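Local coordinates for cyclic AMP receptor protein (Thermus thermophilus, PDB 4EV0), which activates transcription in a cAMP-dependent manner, working as a homodimer that binds promoter DNA through a winged helix-turn-helix motif, at residues Tyr148-Leu153 / Ala206-Ile211. Sequence-based numbering, arbitrary orientation.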
# COMPACT_ATOMS: atom_id res chain seq x y z
N TYR B 148 10.78 22.70 6.58
CA TYR B 148 9.69 23.60 6.18
C TYR B 148 8.65 23.77 7.28
O TYR B 148 8.17 24.88 7.52
CB TYR B 148 9.01 23.05 4.94
CG TYR B 148 7.83 23.85 4.41
CD1 TYR B 148 8.00 25.13 3.88
CD2 TYR B 148 6.54 23.30 4.41
CE1 TYR B 148 6.92 25.84 3.37
CE2 TYR B 148 5.46 24.00 3.91
CZ TYR B 148 5.65 25.27 3.38
OH TYR B 148 4.56 25.96 2.88
N ALA B 149 8.29 22.67 7.93
CA ALA B 149 7.40 22.72 9.08
C ALA B 149 7.93 23.69 10.17
O ALA B 149 7.19 24.53 10.69
CB ALA B 149 7.20 21.32 9.67
N LEU B 150 9.21 23.54 10.51
CA LEU B 150 9.87 24.41 11.47
C LEU B 150 9.86 25.86 10.99
O LEU B 150 9.61 26.79 11.75
CB LEU B 150 11.31 23.95 11.66
CG LEU B 150 11.52 22.67 12.47
CD1 LEU B 150 12.98 22.23 12.44
CD2 LEU B 150 11.03 22.91 13.89
N LEU B 151 10.15 26.03 9.70
CA LEU B 151 10.06 27.34 9.06
C LEU B 151 8.69 27.96 9.33
O LEU B 151 8.60 29.14 9.70
CB LEU B 151 10.28 27.18 7.57
CG LEU B 151 11.02 28.27 6.83
CD1 LEU B 151 11.39 27.72 5.47
CD2 LEU B 151 10.17 29.53 6.69
N LYS B 152 7.64 27.16 9.15
CA LYS B 152 6.28 27.62 9.35
C LYS B 152 6.03 28.18 10.76
O LYS B 152 5.26 29.13 10.94
CB LYS B 152 5.28 26.50 9.03
CG LYS B 152 4.67 26.64 7.64
CD LYS B 152 4.27 25.30 7.03
CE LYS B 152 2.86 24.93 7.44
NZ LYS B 152 2.38 23.75 6.68
N LEU B 153 6.68 27.58 11.76
CA LEU B 153 6.58 28.06 13.14
C LEU B 153 7.38 29.34 13.31
O LEU B 153 6.94 30.27 13.98
CB LEU B 153 7.10 27.01 14.12
CG LEU B 153 6.36 25.66 14.19
CD1 LEU B 153 7.09 24.71 15.12
CD2 LEU B 153 4.91 25.84 14.63
N ALA B 206 18.40 31.01 8.58
CA ALA B 206 18.64 31.14 7.16
C ALA B 206 19.05 29.81 6.60
O ALA B 206 18.66 29.45 5.48
CB ALA B 206 19.73 32.20 6.87
N LEU B 207 19.86 29.07 7.35
CA LEU B 207 20.34 27.78 6.89
C LEU B 207 19.17 26.79 6.86
O LEU B 207 19.10 25.92 5.98
CB LEU B 207 21.45 27.27 7.80
CG LEU B 207 22.12 25.95 7.39
CD1 LEU B 207 22.40 25.95 5.89
CD2 LEU B 207 23.41 25.72 8.18
N LEU B 208 18.26 26.96 7.81
CA LEU B 208 17.05 26.15 7.86
C LEU B 208 16.21 26.40 6.61
O LEU B 208 15.80 25.45 5.94
CB LEU B 208 16.24 26.47 9.11
CG LEU B 208 14.95 25.68 9.24
CD1 LEU B 208 15.25 24.25 9.70
CD2 LEU B 208 13.94 26.36 10.19
N GLU B 209 15.99 27.67 6.30
CA GLU B 209 15.19 28.05 5.14
C GLU B 209 15.84 27.49 3.88
O GLU B 209 15.16 27.05 2.96
CB GLU B 209 15.07 29.58 5.06
CG GLU B 209 13.95 30.08 4.14
CD GLU B 209 13.61 31.56 4.35
OE1 GLU B 209 14.53 32.34 4.71
OE2 GLU B 209 12.43 31.93 4.17
N GLU B 210 17.16 27.49 3.86
CA GLU B 210 17.89 26.89 2.75
C GLU B 210 17.60 25.40 2.65
O GLU B 210 17.37 24.87 1.57
CB GLU B 210 19.40 27.13 2.87
CG GLU B 210 19.85 28.57 2.65
CD GLU B 210 21.35 28.68 2.38
OE1 GLU B 210 22.10 27.74 2.73
OE2 GLU B 210 21.78 29.71 1.81
N ILE B 211 17.62 24.73 3.80
CA ILE B 211 17.36 23.29 3.84
C ILE B 211 15.92 22.97 3.43
O ILE B 211 15.69 21.98 2.72
CB ILE B 211 17.70 22.68 5.23
CG1 ILE B 211 19.20 22.78 5.50
CG2 ILE B 211 17.28 21.21 5.28
CD1 ILE B 211 19.61 22.42 6.91
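L208 reaches from helix 205-212 onto the backbone of helix 139-154, its methyl CD2 lying 3.8 Å from L151 N and 3.9 Å from L150 CB. L208 leaves its backbone toward the facing helix, and with CG anti to the backbone N (chi1 179°) its methyls come against L150 and L151: one meets the backbone N of L151 and CB of L150, while the other, CD1, comes within 4.1 Å of CD1 of L150. The two leucine side chains cross at about a right angle, so they meet at CB and methyl groups and do not run alongside each other. A leucine suits this place because its forked tip can touch backbone and side chain at once. The helix segments run far from parallel, at 134° between their directions, with axes 9.0 Å apart at closest approach. Both belong to the winged helix-turn-helix domain: helix 205-212 follows the wing strands 193-196 and 199-202 and packs back on helix 139-154, whose buried L150, apolar like its neighbours, also touches L169, L184 and L187 of the two helix-turn-helix helices. Beside the leucine pair, L151 slants across E209 and puts CD1 3.7 Å from E209 CG and 3.8 Å from E209 CA. An uncharged leucine suits this buried position, and the glutamate offers its methylene and CA to the methyl; beyond CG the chain is extended, and OE2 lies 4.1 Å from L151 CD2. A polar end is suited to this partly exposed margin, and OE2 has a long, weak ion pair with R155 of the second subunit.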